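Local coordinates for protein hydrolase, isochorismatase family (Pseudomonas putida KT2440, PDB 4H17) that probably acts as a hydrolase of the isochorismatase family, built on a Rossmann-like fold, although its own substrate is not established, at residues G38-S43 with G130-S135; T160-L163 with G168-P171; A19-A24 with D57-S62; T117-G122 with Y147-T152; C178-M183 with A188-T193. All blocks are in the same frame, centred on the assembly; numbering follows the deposited sequence.

In the fold
From the N terminus, contact 3 comes first, closing the loop between residues 19-24 and 57-62 around strand 24-29 and most of helix 45-61. Contact 1 opens inside that loop, at 38-43, and closes far along the chain at 130-135, so it crosses contact 3. It also crosses contact 4, whose loop runs from 117-122 on helix 114-121 to 147-152, which runs into the start of strand 150-159. In series, contact 2 then closes the hairpin 163-170, and contact 5 the passage from helix 172-186 to strand 189-191. Direct touches join contact 1 to contacts 2 and 5. At the other end of the sheet, contact 4 meets contact 3 through Ala19 and Thr152, and contact 5 through the backbone, Cys189 N with Cys151 O.

Contact 1. Residues G38-S43 with G130-S135; sequences GPLKLS and GFMSHS. With SO4 (sulfate ion), chain C; EDO (1,2-ethanediol), chain H.
A cis peptide bond joins Phe131 to selenomethionine Met132, and the side chains on its two ends receive the two methyls of Leu42. CD1 of Leu42 goes to Phe131, 3.6 Å from its ring atom CD1 and nearly as close to its CB. The methyl approaches the ring obliquely. CD2 turns the other way, to Met132, where it lies 3.8 Å from SE, and the two side chains cross at about a right angle. Leu40 adds a looser touch from its CD2 to the same SE at 4.5 Å.

The cis peptide falls where strand 125-131 gives way to helix 133-146, at the carboxyl end of a parallel sheet, with Met132 as the N-cap residue. A cis peptide here recurs in isochorismatase-like hydrolases, which is consistent with the bound sulfate, probably from the crystallisation liquor, marking the probable active-site pocket. Met132 N donates to sulfate O2 over 2.8 Å with an N-H...O angle of 160°, and Ser135 OG donates to O3 over 2.7 Å. Ser136 OG, Tyr35 OH and His71 NE2 are also hydrogen-bonded to the ion. The start of helix 133-146 would probably favour an anion at this point, which is consistent with an oxyanion-binding role for the backbone N.

The Met132 side chain runs alongside the ion: a bend at its last torsion (chi3 -59°) brings CE to 3.3 Å from sulfate O4. Farther along the loop, the carbonyl O of Ser43 accepts a hydrogen bond from 1,2-ethanediol O2 at 2.9 Å.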
# COMPACT_ATOMS: atom_id res chain seq x y z
N GLY A 38 -11.08 -17.84 -13.50
CA GLY A 38 -9.84 -17.47 -14.21
C GLY A 38 -8.63 -17.18 -13.31
O GLY A 38 -8.64 -17.53 -12.14
N PRO A 39 -7.57 -16.55 -13.87
CA PRO A 39 -6.35 -16.27 -13.13
C PRO A 39 -6.57 -15.32 -11.96
O PRO A 39 -5.77 -15.32 -11.01
CB PRO A 39 -5.43 -15.62 -14.19
CG PRO A 39 -6.33 -15.16 -15.26
CD PRO A 39 -7.52 -16.07 -15.25
N LEU A 40 -7.63 -14.50 -11.99
CA LEU A 40 -7.91 -13.58 -10.89
C LEU A 40 -8.96 -14.14 -9.92
O LEU A 40 -9.46 -13.44 -9.08
CB LEU A 40 -8.30 -12.18 -11.39
CG LEU A 40 -7.21 -11.48 -12.19
CD1 LEU A 40 -7.81 -10.22 -12.75
CD2 LEU A 40 -6.00 -11.18 -11.29
N LYS A 41 -9.22 -15.46 -9.99
CA LYS A 41 -10.15 -16.07 -9.06
C LYS A 41 -9.58 -15.91 -7.66
O LYS A 41 -8.43 -16.34 -7.44
CB LYS A 41 -10.33 -17.56 -9.36
CG LYS A 41 -11.32 -18.25 -8.47
CD LYS A 41 -11.29 -19.76 -8.72
CE LYS A 41 -12.28 -20.47 -7.81
NZ LYS A 41 -12.86 -21.69 -8.43
N LEU A 42 -10.36 -15.36 -6.72
CA LEU A 42 -9.86 -15.07 -5.38
C LEU A 42 -10.17 -16.22 -4.47
O LEU A 42 -11.05 -17.04 -4.78
CB LEU A 42 -10.35 -13.75 -4.81
CG LEU A 42 -10.07 -12.57 -5.75
CD1 LEU A 42 -10.61 -11.29 -5.11
CD2 LEU A 42 -8.60 -12.35 -6.11
N SER A 43 -9.45 -16.27 -3.34
CA SER A 43 -9.63 -17.35 -2.37
C SER A 43 -10.56 -16.91 -1.27
O SER A 43 -10.56 -15.77 -0.86
CB SER A 43 -8.30 -17.77 -1.75
OG SER A 43 -7.42 -18.27 -2.72
N GLY A 130 -13.94 -5.32 0.05
CA GLY A 130 -13.79 -5.68 -1.36
C GLY A 130 -12.43 -6.22 -1.74
O GLY A 130 -11.72 -6.82 -0.93
N PHE A 131 -12.04 -5.98 -2.99
CA PHE A 131 -11.08 -6.76 -3.70
C PHE A 131 -10.20 -5.94 -4.60
O PHE A 131 -10.65 -4.91 -5.15
CB PHE A 131 -11.82 -7.80 -4.59
CG PHE A 131 -12.93 -8.46 -3.86
CD1 PHE A 131 -12.64 -9.41 -2.88
CD2 PHE A 131 -14.22 -8.17 -4.15
CE1 PHE A 131 -13.66 -9.96 -2.13
CE2 PHE A 131 -15.27 -8.76 -3.44
CZ PHE A 131 -14.99 -9.69 -2.43
N MSE A 132 -8.93 -6.35 -4.81
CA MSE A 132 -8.17 -7.36 -3.99
C MSE A 132 -7.57 -6.66 -2.80
O MSE A 132 -7.25 -5.46 -2.86
CB MSE A 132 -7.04 -7.96 -4.84
CG MSE A 132 -7.58 -8.66 -6.07
SE MSE A 132 -6.24 -9.58 -7.14
CE MSE A 132 -5.06 -8.05 -7.58
N SER A 133 -7.43 -7.38 -1.70
CA SER A 133 -7.02 -6.75 -0.45
C SER A 133 -5.68 -6.05 -0.61
O SER A 133 -5.50 -4.96 -0.04
CB SER A 133 -6.98 -7.76 0.70
OG SER A 133 -6.15 -8.83 0.44
N HIS A 134 -4.73 -6.65 -1.32
CA HIS A 134 -3.34 -6.13 -1.38
C HIS A 134 -3.17 -5.00 -2.41
O HIS A 134 -2.12 -4.35 -2.45
CB HIS A 134 -2.32 -7.23 -1.67
CG HIS A 134 -2.45 -7.82 -3.02
ND1 HIS A 134 -3.47 -8.68 -3.36
CD2 HIS A 134 -1.74 -7.62 -4.16
CE1 HIS A 134 -3.39 -8.99 -4.64
NE2 HIS A 134 -2.32 -8.40 -5.13
N SER A 135 -4.15 -4.82 -3.29
CA SER A 135 -3.99 -3.96 -4.46
C SER A 135 -4.95 -2.76 -4.39
O SER A 135 -4.63 -1.78 -3.74
CB SER A 135 -4.09 -4.77 -5.76
OG SER A 135 -4.00 -3.93 -6.89
S SO4 C . -7.31 -5.00 -7.98
O1 SO4 C . -8.19 -3.88 -8.40
O2 SO4 C . -7.14 -5.03 -6.55
O3 SO4 C . -5.97 -4.75 -8.58
O4 SO4 C . -7.74 -6.29 -8.53
C1 EDO H . -8.01 -15.53 2.23
O1 EDO H . -8.63 -16.68 1.62
C2 EDO H . -8.63 -14.30 1.58
O2 EDO H . -8.38 -14.22 0.18

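Contact 2. Residues T160-L163 with G168-P171; sequences TRDL and GVIP. With EDO (1,2-ethanediol), chain H.
The two-stranded antiparallel hairpin of strands 163-165 and 168-170 has a hydrogen-bonded pair in Leu163 and Ile170, whose backbones exchange both of their bonds. Ile170 N donates a hydrogen bond to Leu163 O over 2.8 Å, almost straight at 173°, while Leu163 N returns a bond of 3.0 Å to Ile170 O, lying in the plane of that carbonyl. Both side chains emerge on the same face of the hairpin, where they rest on Ile175 of helix 172-186. The second subunit reaches this face too: Ile170 packs on its Ala181 and Leu163 on its Asp185.

Just before the pair, Asp162 carries the side-chain part of the contact. Its CB lies 3.8 Å from Val169 CG1, the two side chains crossing at a slant, and its CA makes a CA-H...O contact of 3.4 Å with Ile170 O. The carboxylate turns to Pro171, the residue at the N-cap position, and OD1 accepts a hydrogen bond from Ala172 N, which ties the chain leaving strand 150-159 to the start of helix 172-186.

Arg161 leaves the backbone away from 168-171, and its guanidinium, with Leu163 CD2 over one face, forms a salt bridge through NH2 with Asp185 of the second subunit. At the start of segment 160-163, Thr160 N donates to O2 of a 1,2-ethanediol molecule over 2.8 Å, with an N-H...O angle of 176°.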
# COMPACT_ATOMS: atom_id res chain seq x y z
N THR A 160 -8.06 -11.93 -1.44
CA THR A 160 -7.02 -11.86 -2.43
C THR A 160 -6.77 -13.26 -3.04
O THR A 160 -7.63 -14.18 -2.95
CB THR A 160 -5.77 -11.21 -1.83
OG1 THR A 160 -4.79 -11.03 -2.85
CG2 THR A 160 -5.21 -12.03 -0.72
N ARG A 161 -5.67 -13.36 -3.77
CA ARG A 161 -5.29 -14.63 -4.40
C ARG A 161 -3.84 -15.03 -4.07
O ARG A 161 -3.07 -14.26 -3.49
CB ARG A 161 -5.52 -14.53 -5.89
CG ARG A 161 -4.49 -13.68 -6.64
CD ARG A 161 -4.84 -13.47 -8.11
NE ARG A 161 -3.65 -13.18 -8.94
CZ ARG A 161 -2.97 -12.04 -8.95
NH1 ARG A 161 -3.34 -11.00 -8.19
NH2 ARG A 161 -1.91 -11.95 -9.75
N ASP A 162 -3.50 -16.29 -4.39
CA ASP A 162 -2.13 -16.74 -4.32
C ASP A 162 -1.25 -15.84 -5.16
O ASP A 162 -1.56 -15.57 -6.33
CB ASP A 162 -1.97 -18.17 -4.86
CG ASP A 162 -2.62 -19.25 -3.99
OD1 ASP A 162 -3.19 -18.99 -2.95
OD2 ASP A 162 -2.52 -20.43 -4.41
N LEU A 163 -0.12 -15.41 -4.62
CA LEU A 163 0.85 -14.62 -5.41
C LEU A 163 2.20 -15.25 -5.58
O LEU A 163 2.66 -16.04 -4.72
CB LEU A 163 1.07 -13.23 -4.82
CG LEU A 163 -0.15 -12.34 -4.67
CD1 LEU A 163 0.21 -11.05 -3.94
CD2 LEU A 163 -0.81 -12.07 -5.99
N GLY A 168 8.17 -19.40 -6.79
CA GLY A 168 7.44 -20.03 -5.71
C GLY A 168 6.12 -19.32 -5.54
O GLY A 168 5.82 -18.31 -6.23
N VAL A 169 5.33 -19.80 -4.57
CA VAL A 169 4.00 -19.26 -4.37
C VAL A 169 3.68 -18.98 -2.90
O VAL A 169 4.00 -19.77 -2.02
CB VAL A 169 2.94 -20.23 -4.91
CG1 VAL A 169 1.57 -19.59 -4.82
CG2 VAL A 169 3.25 -20.62 -6.34
N ILE A 170 3.12 -17.82 -2.64
CA ILE A 170 2.64 -17.48 -1.30
C ILE A 170 1.11 -17.61 -1.32
O ILE A 170 0.42 -16.95 -2.12
CB ILE A 170 3.03 -16.07 -0.87
CG1 ILE A 170 4.56 -15.88 -0.88
CG2 ILE A 170 2.47 -15.79 0.53
CD1 ILE A 170 5.08 -14.48 -0.71
N PRO A 171 0.57 -18.48 -0.47
CA PRO A 171 -0.88 -18.57 -0.45
C PRO A 171 -1.60 -17.28 -0.18
O PRO A 171 -1.20 -16.45 0.67
CB PRO A 171 -1.18 -19.57 0.67
CG PRO A 171 0.07 -20.31 0.87
CD PRO A 171 1.21 -19.48 0.40
C1 EDO H . -8.01 -15.53 2.23
O1 EDO H . -8.63 -16.68 1.62
C2 EDO H . -8.63 -14.30 1.58
O2 EDO H . -8.38 -14.22 0.18

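Contact 3. Residues A19-A24 with D57-S62; sequences AKLSHA and DAARKS
Leu21 is directed toward helix 45-61 and lays its isobutyl end against Ala58 and Ala59. The contact joins the loop that leads into strand 24-29 with the last turn of the helix that follows this strand, in the beta-alpha-beta unit formed by strand 24-29, helix 45-61 and strand 66-71 of the Rossmann-like sheet.

Extension explains the reach. The first torsion of Leu21 sends CG directly opposite its own N (chi1 -178°), carrying the branch out from the short 3-10 turn at 21-22, and the second (chi2 53°) turns CD1 aside and leaves CD2 as the extended branch that reaches the helix. CD2 comes down over the peptide link between the alanines: it is 3.7 Å from Ala58 CB and 3.8 Å from Ala59 N. CD1 takes the more distant position, 4.4 Å from Ala59 CB. The helix thus presents backbone and two small methyls, Ala58 CB directed at the leucine and Ala59 CB set to one flank. With no larger side chain in the way, Leu21 CA approaches Ala59 CA to 7.1 Å.

No hydrogen bond crosses between the segments, so their adhesion is apolar. Surrounding residues enclose it: Leu21 also touches Ile127 of strand 125-131, Ala59 touches Ile66 of strand 66-71, and Ala58 meets the C-terminal residue Ile197. From the same last turn, Arg60 is directed elsewhere and its NE makes a salt bridge with Glu98. The turn carrying the leucine is itself held by backbone bonds, His23 N to Lys20 O at 2.9 Å and Ala24 N to Leu21 O at 3.1 Å.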
# COMPACT_ATOMS: atom_id res chain seq x y z
N ALA A 19 -15.00 2.14 13.33
CA ALA A 19 -16.17 2.89 12.88
C ALA A 19 -17.41 2.26 13.45
O ALA A 19 -17.47 1.04 13.63
CB ALA A 19 -16.27 2.87 11.36
N LYS A 20 -18.41 3.09 13.71
CA LYS A 20 -19.76 2.59 13.99
C LYS A 20 -20.48 2.80 12.67
O LYS A 20 -20.42 3.89 12.10
CB LYS A 20 -20.45 3.39 15.10
CG LYS A 20 -19.90 3.21 16.51
CD LYS A 20 -20.14 1.82 17.06
CE LYS A 20 -20.61 1.86 18.50
NZ LYS A 20 -19.59 2.54 19.34
N LEU A 21 -21.15 1.76 12.18
CA LEU A 21 -21.91 1.84 10.92
C LEU A 21 -22.84 3.07 10.91
O LEU A 21 -22.98 3.75 9.90
CB LEU A 21 -22.70 0.55 10.68
CG LEU A 21 -23.49 0.50 9.38
CD1 LEU A 21 -22.59 0.80 8.18
CD2 LEU A 21 -24.17 -0.86 9.24
N SER A 22 -23.43 3.38 12.07
CA SER A 22 -24.36 4.47 12.23
C SER A 22 -23.77 5.84 11.96
O SER A 22 -24.52 6.79 11.69
CB SER A 22 -24.97 4.44 13.64
OG SER A 22 -24.00 4.62 14.65
N HIS A 23 -22.45 5.96 12.01
CA HIS A 23 -21.78 7.23 11.70
C HIS A 23 -20.84 7.14 10.51
O HIS A 23 -20.02 8.03 10.28
CB HIS A 23 -21.01 7.70 12.93
CG HIS A 23 -21.82 7.76 14.17
ND1 HIS A 23 -23.02 8.44 14.25
CD2 HIS A 23 -21.61 7.22 15.40
CE1 HIS A 23 -23.52 8.31 15.47
NE2 HIS A 23 -22.68 7.58 16.19
N ALA A 24 -21.00 6.11 9.69
CA ALA A 24 -20.02 5.83 8.64
C ALA A 24 -20.61 5.88 7.24
O ALA A 24 -21.80 5.84 7.08
CB ALA A 24 -19.40 4.46 8.87
N ASP A 57 -26.76 -5.22 3.58
CA ASP A 57 -28.06 -5.36 4.22
C ASP A 57 -28.16 -4.39 5.38
O ASP A 57 -29.15 -3.66 5.47
CB ASP A 57 -28.26 -6.80 4.69
CG ASP A 57 -29.62 -7.04 5.33
OD1 ASP A 57 -30.65 -6.66 4.73
OD2 ASP A 57 -29.65 -7.61 6.45
N ALA A 58 -27.16 -4.41 6.27
CA ALA A 58 -27.12 -3.56 7.47
C ALA A 58 -27.08 -2.08 7.15
O ALA A 58 -27.76 -1.31 7.78
CB ALA A 58 -25.98 -3.96 8.39
N ALA A 59 -26.26 -1.69 6.19
CA ALA A 59 -26.21 -0.33 5.74
C ALA A 59 -27.53 0.17 5.17
O ALA A 59 -27.92 1.31 5.41
CB ALA A 59 -25.10 -0.15 4.71
N ARG A 60 -28.21 -0.66 4.39
CA ARG A 60 -29.48 -0.30 3.81
C ARG A 60 -30.56 -0.19 4.87
O ARG A 60 -31.34 0.75 4.85
CB ARG A 60 -29.85 -1.27 2.70
CG ARG A 60 -28.92 -1.12 1.49
CD ARG A 60 -29.03 -2.27 0.53
NE ARG A 60 -28.29 -2.03 -0.68
CZ ARG A 60 -28.02 -2.93 -1.62
NH1 ARG A 60 -28.43 -4.20 -1.52
NH2 ARG A 60 -27.30 -2.58 -2.68
N LYS A 61 -30.53 -1.10 5.83
CA LYS A 61 -31.55 -1.08 6.88
C LYS A 61 -31.44 0.22 7.71
O LYS A 61 -32.45 0.72 8.21
CB LYS A 61 -31.45 -2.33 7.76
CG LYS A 61 -32.03 -3.59 7.11
CD LYS A 61 -31.60 -4.85 7.88
CE LYS A 61 -32.27 -6.13 7.41
NZ LYS A 61 -33.41 -6.59 8.25
N SER A 62 -30.20 0.70 7.84
CA SER A 62 -29.82 1.83 8.68
C SER A 62 -29.78 3.14 7.90
O SER A 62 -29.52 4.18 8.49
CB SER A 62 -28.41 1.56 9.25
OG SER A 62 -28.46 0.61 10.30

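Contact 4. Residues T117-G122 with Y147-T152. With SO4 (sulfate ion), chain D.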
# COMPACT_ATOMS: atom_id res chain seq x y z
N THR A 117 -17.13 13.43 -3.29
CA THR A 117 -18.27 12.66 -2.84
C THR A 117 -18.22 12.42 -1.32
O THR A 117 -19.21 12.64 -0.57
CB THR A 117 -18.36 11.34 -3.58
OG1 THR A 117 -18.60 11.64 -4.96
CG2 THR A 117 -19.47 10.47 -3.03
N LEU A 118 -17.08 11.94 -0.83
CA LEU A 118 -16.97 11.70 0.60
C LEU A 118 -17.08 13.00 1.42
O LEU A 118 -17.68 12.97 2.49
CB LEU A 118 -15.68 10.95 0.93
CG LEU A 118 -15.54 9.56 0.34
CD1 LEU A 118 -14.18 9.00 0.72
CD2 LEU A 118 -16.68 8.71 0.86
N GLN A 119 -16.58 14.12 0.89
CA GLN A 119 -16.74 15.45 1.53
C GLN A 119 -18.23 15.81 1.66
O GLN A 119 -18.70 16.19 2.73
CB GLN A 119 -15.96 16.52 0.76
CG GLN A 119 -14.48 16.40 1.02
CD GLN A 119 -13.68 17.36 0.17
OE1 GLN A 119 -13.91 17.49 -1.03
NE2 GLN A 119 -12.74 18.04 0.79
N GLU A 120 -18.95 15.62 0.56
CA GLU A 120 -20.35 15.89 0.52
C GLU A 120 -21.15 15.05 1.51
O GLU A 120 -22.17 15.52 2.09
CB GLU A 120 -20.83 15.57 -0.88
CG GLU A 120 -22.21 16.06 -1.18
CD GLU A 120 -22.58 15.85 -2.64
OE1 GLU A 120 -21.86 15.11 -3.32
OE2 GLU A 120 -23.57 16.44 -3.08
N LEU A 121 -20.71 13.81 1.72
CA LEU A 121 -21.41 12.91 2.61
C LEU A 121 -21.13 13.25 4.09
O LEU A 121 -21.93 12.98 4.97
CB LEU A 121 -21.01 11.49 2.35
CG LEU A 121 -21.80 10.73 1.27
CD1 LEU A 121 -22.17 11.62 0.10
CD2 LEU A 121 -21.12 9.48 0.77
N GLY A 122 -20.00 13.91 4.35
CA GLY A 122 -19.77 14.45 5.66
C GLY A 122 -19.19 13.55 6.71
O GLY A 122 -19.02 14.01 7.82
N TYR A 147 -6.15 12.04 3.07
CA TYR A 147 -7.26 13.01 3.12
C TYR A 147 -7.91 13.09 4.50
O TYR A 147 -8.90 13.78 4.71
CB TYR A 147 -8.28 12.62 2.08
CG TYR A 147 -7.86 12.88 0.68
CD1 TYR A 147 -7.55 14.20 0.28
CD2 TYR A 147 -7.85 11.89 -0.28
CE1 TYR A 147 -7.21 14.49 -1.00
CE2 TYR A 147 -7.51 12.18 -1.59
CZ TYR A 147 -7.21 13.49 -1.96
OH TYR A 147 -6.84 13.84 -3.25
N GLY A 148 -7.32 12.40 5.45
CA GLY A 148 -7.74 12.53 6.84
C GLY A 148 -8.92 11.66 7.23
O GLY A 148 -9.45 11.82 8.32
N TYR A 149 -9.30 10.69 6.40
CA TYR A 149 -10.30 9.75 6.79
C TYR A 149 -9.83 8.69 7.76
O TYR A 149 -8.65 8.34 7.81
CB TYR A 149 -10.92 9.05 5.57
CG TYR A 149 -11.61 10.07 4.69
CD1 TYR A 149 -12.87 10.53 4.98
CD2 TYR A 149 -10.98 10.57 3.56
CE1 TYR A 149 -13.51 11.49 4.21
CE2 TYR A 149 -11.60 11.52 2.77
CZ TYR A 149 -12.84 11.99 3.09
OH TYR A 149 -13.44 12.94 2.28
N ARG A 150 -10.77 8.22 8.57
CA ARG A 150 -10.55 7.13 9.49
C ARG A 150 -11.17 5.90 8.86
O ARG A 150 -12.39 5.84 8.68
CB ARG A 150 -11.26 7.40 10.79
CG ARG A 150 -10.62 8.47 11.65
CD ARG A 150 -11.32 8.52 13.02
NE ARG A 150 -12.71 8.97 12.95
CZ ARG A 150 -13.10 10.25 12.95
NH1 ARG A 150 -12.21 11.23 13.04
NH2 ARG A 150 -14.39 10.54 12.89
N CYS A 151 -10.35 4.91 8.54
CA CYS A 151 -10.81 3.72 7.81
C CYS A 151 -10.94 2.55 8.77
O CYS A 151 -10.08 2.33 9.61
CB CYS A 151 -9.82 3.36 6.72
SG CYS A 151 -9.89 4.50 5.33
N THR A 152 -12.02 1.79 8.58
CA THR A 152 -12.19 0.50 9.23
C THR A 152 -12.34 -0.52 8.11
O THR A 152 -13.30 -0.44 7.31
CB THR A 152 -13.42 0.47 10.14
OG1 THR A 152 -13.23 1.41 11.21
CG2 THR A 152 -13.62 -0.91 10.70
S SO4 D . -5.85 11.52 -6.10
O1 SO4 D . -5.08 11.09 -7.28
O2 SO4 D . -5.79 10.42 -5.15
O3 SO4 D . -7.24 11.76 -6.51
O4 SO4 D . -5.21 12.75 -5.52
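Leu118 lies over the ring of Tyr149 in a CH-pi contact. Its CD1 methyl is 4.2 Å from the ring centroid and 18° off the ring normal, so it sits above the face, although displaced toward the rim and the CZ end. The leucine's CG is placed opposite its carbonyl carbon (chi1 -63°), which helps bring CD1 over the ring, while CB meets the phenolic end.

Apolar packing continues along the same side chain, with Leu118 CB 3.7 Å from Tyr149 CZ. The same CB makes a close van der Waals contact with the hydroxyl, 3.3 Å from Tyr149 OH. Gln119 adds its aliphatic part: its CG is 3.8 Å from Tyr149 OH, and its amide plane is turned 68° from the ring. The tyrosine hydroxyl is therefore wedged against helix 114-121, without any hydrogen bond between the two segments.

Strand 125-131 of the parallel sheet lies beneath this junction, and both Leu118 and Tyr149 rest on its Leu126. The ring thus fills the angle between helix 114-121, which precedes that strand, and the chain entering its neighbour 150-159. Tyr149 is delivered by a Schellman motif that ends helix 133-146: Gly148, with positive phi, is the C-prime residue, and Tyr149 N bonds back to Ala144 O.

Polar bonds occur away from the ring contact. Tyr147 OH donates to O4 of a bound sulfate over 3.0 Å, the oxygen lying at the ring edge near its plane. That ion also accepts a bond from Arg143 NH1 of the second subunit, and Tyr147 stacks on the ring of His115.

Contact 5. Residues C178-M183 with A188-T193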
# COMPACT_ATOMS: atom_id res chain seq x y z
N CYS A 178 -0.91 -10.95 6.16
CA CYS A 178 0.14 -9.95 6.21
C CYS A 178 -0.41 -8.57 5.90
O CYS A 178 -0.11 -7.59 6.60
CB CYS A 178 1.30 -10.35 5.28
SG CYS A 178 2.26 -11.81 5.86
N GLU A 179 -1.26 -8.44 4.88
CA GLU A 179 -1.79 -7.12 4.56
C GLU A 179 -2.72 -6.59 5.63
O GLU A 179 -2.71 -5.40 5.87
CB GLU A 179 -2.40 -7.03 3.18
CG GLU A 179 -2.35 -5.55 2.64
CD GLU A 179 -0.96 -4.97 2.27
OE1 GLU A 179 0.05 -5.72 2.28
OE2 GLU A 179 -0.85 -3.74 1.97
N MSE A 180 -3.43 -7.47 6.34
CA MSE A 180 -4.30 -7.05 7.44
C MSE A 180 -3.43 -6.55 8.57
O MSE A 180 -3.74 -5.52 9.17
CB MSE A 180 -5.29 -8.11 7.95
CG MSE A 180 -6.43 -8.55 7.00
SE MSE A 180 -7.35 -7.05 6.17
CE MSE A 180 -6.42 -7.01 4.47
N ALA A 181 -2.31 -7.21 8.84
CA ALA A 181 -1.37 -6.76 9.87
C ALA A 181 -0.77 -5.38 9.51
O ALA A 181 -0.64 -4.50 10.38
CB ALA A 181 -0.27 -7.80 10.10
N VAL A 182 -0.41 -5.23 8.25
CA VAL A 182 0.15 -3.98 7.69
C VAL A 182 -0.86 -2.82 7.81
O VAL A 182 -0.55 -1.73 8.29
CB VAL A 182 0.60 -4.21 6.22
CG1 VAL A 182 0.74 -2.91 5.43
CG2 VAL A 182 1.87 -5.05 6.19
N MSE A 183 -2.10 -3.08 7.39
CA MSE A 183 -3.19 -2.11 7.56
C MSE A 183 -3.40 -1.73 9.02
O MSE A 183 -3.47 -0.56 9.33
CB MSE A 183 -4.49 -2.72 6.98
CG MSE A 183 -4.39 -2.89 5.45
SE MSE A 183 -4.56 -1.21 4.53
CE MSE A 183 -2.73 -0.99 3.99
N ALA A 188 -5.51 1.49 9.03
CA ALA A 188 -6.94 1.28 9.31
C ALA A 188 -7.15 0.54 10.58
O ALA A 188 -6.25 -0.15 11.04
CB ALA A 188 -7.58 0.47 8.18
N CYS A 189 -8.32 0.69 11.18
CA CYS A 189 -8.84 -0.33 12.11
C CYS A 189 -9.19 -1.52 11.28
O CYS A 189 -9.77 -1.37 10.20
CB CYS A 189 -10.06 0.19 12.85
SG CYS A 189 -9.64 1.40 14.12
N VAL A 190 -8.86 -2.71 11.75
CA VAL A 190 -9.24 -3.92 11.04
C VAL A 190 -10.19 -4.66 11.94
O VAL A 190 -9.89 -4.88 13.13
CB VAL A 190 -7.99 -4.76 10.68
CG1 VAL A 190 -8.36 -6.07 10.01
CG2 VAL A 190 -7.04 -3.95 9.77
N ALA A 191 -11.35 -5.06 11.38
CA ALA A 191 -12.44 -5.63 12.18
C ALA A 191 -13.20 -6.66 11.37
O ALA A 191 -13.23 -6.57 10.15
CB ALA A 191 -13.37 -4.55 12.64
N PRO A 192 -13.81 -7.68 12.04
CA PRO A 192 -14.67 -8.62 11.34
C PRO A 192 -16.10 -8.06 11.17
O PRO A 192 -16.56 -7.19 11.92
CB PRO A 192 -14.67 -9.84 12.24
CG PRO A 192 -14.46 -9.30 13.61
CD PRO A 192 -13.67 -8.02 13.48
N THR A 193 -16.77 -8.56 10.14
CA THR A 193 -18.09 -8.12 9.76
C THR A 193 -19.04 -8.13 10.97
O THR A 193 -19.83 -7.21 11.16
CB THR A 193 -18.64 -9.04 8.64
OG1 THR A 193 -17.83 -8.92 7.46
CG2 THR A 193 -20.08 -8.78 8.26
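Met183 and Ala188 make the tight end of the contact, where the chain leaves helix 172-186. Ala188 N donates to Met183 O over 2.9 Å, but the bond is bent (146° at the hydrogen) and the donor stands 44° out of the carbonyl plane, so it misses the lone-pair direction. The CA atoms of the two residues are 5.3 Å apart.

Val190 forms the looser, partly exposed side. Its CG2 reaches Met180 O at 3.7 Å and Met183 CB at 4.0 Å, and its other methyl, CG1, comes to 4.1 Å from the SE of selenomethionine Met180. The first torsion of Val190 (chi1 177°) sets CG1 opposite its own N, while CG2 lies against the helix at those two atoms. The side chains of Met180 and Val190 cross at about a right angle.

This is the return from helix 172-186 to strand 189-191, the edge strand of the six-stranded parallel sheet within this chain, which pairs with strand 150-159 through a backbone bond from Cys189 N to Cys151 O. The selenomethionine side chain of Met183 leaves its CB against the valine and bends away, its end packing on Ser138 and Val141 of helix 133-146.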